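Local structure of bazooka, isoform C,LD29223p (Drosophila melanogaster, 5OAK) at residues Asp26-Gln36 with Leu49-Glu57. The protein is a PAR3 family cell polarity scaffold, represented here by its first PDZ domain, which binds the Par6 PDZ-binding motif, and it may bind phosphatidylinositol and phosphatidic acid. Residues are numbered along the deposited sequence; the frame is centred on the assembly and turned at random.
Sequences DKEHGGGLLVQ and LRRDDRILE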
loop_
_atom_site.group_PDB
_atom_site.type_symbol
_atom_site.label_atom_id
_atom_site.label_comp_id
_atom_site.label_asym_id
_atom_site.label_seq_id
_atom_site.Cartn_x
_atom_site.Cartn_y
_atom_site.Cartn_z
ATOM N N ASP A 26 10.184 1.768 0.631
ATOM C CA ASP A 26 10.953 1.593 1.845
ATOM C C ASP A 26 12.369 1.154 1.598
ATOM O O ASP A 26 12.720 -0.008 1.697
ATOM C CB ASP A 26 10.269 0.577 2.725
ATOM C CG ASP A 26 11.095 0.196 3.849
ATOM O OD1 ASP A 26 11.383 1.088 4.672
ATOM O OD2 ASP A 26 11.460 -0.982 3.855
ATOM N N LYS A 27 13.209 2.137 1.441
ATOM C CA LYS A 27 14.577 1.970 0.982
ATOM C C LYS A 27 15.440 1.294 2.037
ATOM O O LYS A 27 16.252 0.410 1.751
ATOM C CB LYS A 27 15.155 3.340 0.600
ATOM N N GLU A 28 15.244 1.709 3.269
ATOM C CA GLU A 28 16.174 1.374 4.320
ATOM C C GLU A 28 15.859 0.033 4.987
ATOM O O GLU A 28 16.754 -0.583 5.598
ATOM C CB GLU A 28 16.153 2.493 5.367
ATOM N N HIS A 29 14.613 -0.450 4.859
ATOM C CA HIS A 29 14.183 -1.537 5.727
ATOM C C HIS A 29 13.893 -2.818 4.998
ATOM O O HIS A 29 13.286 -3.725 5.546
ATOM C CB HIS A 29 12.971 -1.081 6.521
ATOM C CG HIS A 29 13.248 0.137 7.344
ATOM N ND1 HIS A 29 12.999 1.415 6.889
ATOM C CD2 HIS A 29 13.821 0.276 8.566
ATOM C CE1 HIS A 29 13.388 2.289 7.801
ATOM N NE2 HIS A 29 13.884 1.623 8.832
ATOM N N GLY A 30 14.329 -2.895 3.760
ATOM C CA GLY A 30 14.251 -4.168 3.054
ATOM C C GLY A 30 13.268 -4.205 1.929
ATOM O O GLY A 30 13.235 -5.177 1.177
ATOM N N GLY A 31 12.442 -3.166 1.819
ATOM C CA GLY A 31 11.554 -3.062 0.689
ATOM C C GLY A 31 10.117 -3.023 1.105
ATOM O O GLY A 31 9.779 -2.982 2.315
ATOM N N GLY A 32 9.238 -2.951 0.114
ATOM C CA GLY A 32 7.851 -2.659 0.439
ATOM C C GLY A 32 7.586 -1.165 0.371
ATOM O O GLY A 32 8.385 -0.406 -0.167
ATOM N N LEU A 33 6.430 -0.762 0.887
ATOM C CA LEU A 33 6.014 0.630 0.856
ATOM C C LEU A 33 5.816 1.091 2.280
ATOM O O LEU A 33 5.118 0.431 3.058
ATOM C CB LEU A 33 4.702 0.791 0.072
ATOM C CG LEU A 33 4.825 0.510 -1.459
ATOM C CD1 LEU A 33 3.376 0.355 -2.079
ATOM C CD2 LEU A 33 5.649 1.580 -2.166
ATOM N N LEU A 34 6.375 2.240 2.621
ATOM C CA LEU A 34 6.190 2.839 3.947
ATOM C C LEU A 34 5.028 3.826 3.901
ATOM O O LEU A 34 4.996 4.719 3.078
ATOM C CB LEU A 34 7.492 3.538 4.369
ATOM C CG LEU A 34 7.603 4.127 5.755
ATOM C CD1 LEU A 34 7.411 3.070 6.809
ATOM C CD2 LEU A 34 9.000 4.748 5.847
ATOM N N VAL A 35 4.047 3.659 4.774
ATOM C CA VAL A 35 2.913 4.587 4.778
ATOM C C VAL A 35 3.311 5.901 5.460
ATOM O O VAL A 35 3.740 5.898 6.618
ATOM C CB VAL A 35 1.703 3.924 5.479
ATOM C CG1 VAL A 35 0.498 4.933 5.573
ATOM C CG2 VAL A 35 1.292 2.652 4.701
ATOM N N GLN A 36 3.193 7.020 4.742
ATOM C CA GLN A 36 3.536 8.300 5.348
ATOM C C GLN A 36 2.310 9.004 5.908
ATOM O O GLN A 36 2.383 9.682 6.929
ATOM C CB GLN A 36 4.210 9.205 4.319
ATOM C CG GLN A 36 5.552 8.701 3.824
ATOM C CD GLN A 36 6.593 8.666 4.926
ATOM O OE1 GLN A 36 6.870 7.615 5.499
ATOM N NE2 GLN A 36 7.176 9.821 5.224
ATOM N N LEU A 49 -5.199 1.086 8.097
ATOM C CA LEU A 49 -3.854 1.513 7.715
ATOM C C LEU A 49 -3.432 2.693 8.597
ATOM O O LEU A 49 -4.248 3.589 8.901
ATOM C CB LEU A 49 -3.820 1.938 6.242
ATOM C CG LEU A 49 -3.557 0.863 5.216
ATOM C CD1 LEU A 49 -3.619 1.515 3.863
ATOM C CD2 LEU A 49 -2.176 0.204 5.330
ATOM N N ARG A 50 -2.167 2.722 8.990
ATOM C CA ARG A 50 -1.611 3.782 9.837
ATOM C C ARG A 50 -0.255 4.245 9.351
ATOM O O ARG A 50 0.490 3.477 8.731
ATOM C CB ARG A 50 -1.487 3.302 11.266
ATOM C CG ARG A 50 -2.841 3.017 11.864
ATOM C CD ARG A 50 -2.816 3.066 13.330
ATOM N NE ARG A 50 -2.228 1.855 13.856
ATOM C CZ ARG A 50 -2.901 0.738 14.110
ATOM N NH1 ARG A 50 -4.207 0.664 13.858
ATOM N NH2 ARG A 50 -2.255 -0.301 14.627
ATOM N N ARG A 51 0.061 5.508 9.642
ATOM C CA ARG A 51 1.395 6.037 9.408
ATOM C C ARG A 51 2.464 5.080 9.979
ATOM O O ARG A 51 2.293 4.516 11.074
ATOM C CB ARG A 51 1.522 7.429 10.018
ATOM C CG ARG A 51 2.921 8.016 9.871
ATOM C CD ARG A 51 3.001 9.466 10.342
ATOM N NE ARG A 51 4.395 9.906 10.479
ATOM C CZ ARG A 51 5.191 10.333 9.486
ATOM N NH1 ARG A 51 4.758 10.393 8.217
ATOM N NH2 ARG A 51 6.438 10.715 9.774
ATOM N N ASP A 52 3.551 4.920 9.227
ATOM C CA ASP A 52 4.681 4.031 9.560
ATOM C C ASP A 52 4.389 2.516 9.403
ATOM O O ASP A 52 5.292 1.706 9.628
ATOM C CB ASP A 52 5.228 4.330 10.975
ATOM C CG ASP A 52 5.855 5.714 11.081
ATOM O OD1 ASP A 52 6.516 6.151 10.117
ATOM O OD2 ASP A 52 5.672 6.370 12.136
ATOM N N ASP A 53 3.197 2.133 8.928
ATOM C CA ASP A 53 3.013 0.765 8.447
ATOM C C ASP A 53 3.987 0.516 7.294
ATOM O O ASP A 53 4.171 1.392 6.448
ATOM C CB ASP A 53 1.631 0.556 7.856
ATOM C CG ASP A 53 0.519 0.444 8.876
ATOM O OD1 ASP A 53 0.767 0.304 10.114
ATOM O OD2 ASP A 53 -0.642 0.420 8.381
ATOM N N ARG A 54 4.544 -0.682 7.221
ATOM C CA ARG A 54 5.288 -1.109 6.050
ATOM C C ARG A 54 4.450 -2.136 5.304
ATOM O O ARG A 54 4.165 -3.208 5.821
ATOM C CB ARG A 54 6.638 -1.710 6.436
ATOM C CG ARG A 54 7.488 -2.094 5.237
ATOM C CD ARG A 54 8.971 -2.087 5.565
ATOM N NE ARG A 54 9.345 -3.248 6.354
ATOM C CZ ARG A 54 9.978 -4.312 5.874
ATOM N NH1 ARG A 54 10.268 -5.319 6.679
ATOM N NH2 ARG A 54 10.320 -4.372 4.598
ATOM N N ILE A 55 4.047 -1.794 4.090
ATOM C CA ILE A 55 3.195 -2.673 3.286
ATOM C C ILE A 55 4.103 -3.681 2.589
ATOM O O ILE A 55 5.001 -3.284 1.840
ATOM C CB ILE A 55 2.412 -1.883 2.237
ATOM C CG1 ILE A 55 1.419 -0.936 2.938
ATOM C CG2 ILE A 55 1.703 -2.866 1.302
ATOM C CD1 ILE A 55 0.856 0.129 1.931
ATOM N N LEU A 56 3.860 -4.969 2.810
ATOM C CA LEU A 56 4.707 -6.031 2.281
ATOM C C LEU A 56 4.089 -6.777 1.104
ATOM O O LEU A 56 4.797 -7.420 0.338
ATOM C CB LEU A 56 5.034 -7.029 3.387
ATOM C CG LEU A 56 5.757 -6.457 4.602
ATOM C CD1 LEU A 56 6.100 -7.576 5.569
ATOM C CD2 LEU A 56 7.010 -5.719 4.166
ATOM N N GLU A 57 2.774 -6.706 0.977
ATOM C CA GLU A 57 2.086 -7.570 0.015
ATOM C C GLU A 57 0.751 -6.954 -0.330
ATOM O O GLU A 57 0.070 -6.402 0.572
ATOM C CB GLU A 57 1.908 -8.985 0.617
ATOM C CG GLU A 57 1.269 -10.029 -0.268
ATOM C CD GLU A 57 1.253 -11.406 0.404
ATOM O OE1 GLU A 57 0.516 -12.315 -0.033
ATOM O OE2 GLU A 57 1.996 -11.582 1.388
#
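Leu33 and Ile55 trade a pair of backbone hydrogen bonds, Leu33 N to Ile55 O and Ile55 N to Leu33 O, the latter 2.7 Å long, and so join strands 33-36 and 54-57 in antiparallel fashion. The pairing then runs into the type II turn Arg50-Asp53: Val35 N reaches Asp53 O almost straight (N-H...O 173°), and Asp52 N returns a bond to Val35 O. Gly32 CA packs 3.2 Å from Ile55 O, where a CB would clash.

Polar side chains tie down both ends. At one, the Arg51 chain runs extended from CG to NE, with CG opposite the backbone N (chi1 177°), and brings NH1 to a lone pair of Gln36 O at 2.8 Å, in both the carbonyl and guanidinium planes. In the turn, Asp53 OD2 accepts from Arg50 N, and OD1 salt-bridges Arg90. At the other end, Arg54 bends at chi3 (75°) and tucks its guanidinium into the 26-32 loop. NH2 donates to Gly31 O at 2.7 Å, while His29 O lies over one face and Leu56 CD2 over the opposite one. Asp26 OD2 makes a long salt bridge to Arg54 NH2 (3.7 Å) and accepts from Gly31 N; its OD1 takes His29 ND1 on the syn lone pair. A leucine in place of Arg54 would probably leave Gly31 O without its donor and the Asp26 carboxylate without its nearby positive charge, so that the loop would be held to strand 54-57 less firmly.

On the face that carries Leu33 and Ile55, opposite that of Arg54, the packing is apolar: Leu33 CB lies against Ile55 CB, and Val35 CG2 meets Ile55 CD1 at 3.8 Å and, more loosely, Leu49 CD2; Leu21 touches Val35, Ile55 and Leu49. The contact lies within the PDZ piece of this engineered fusion and joins two neighbouring strands of the domain's antiparallel sheet, with strand 21-25 next to 33-38 on its other side.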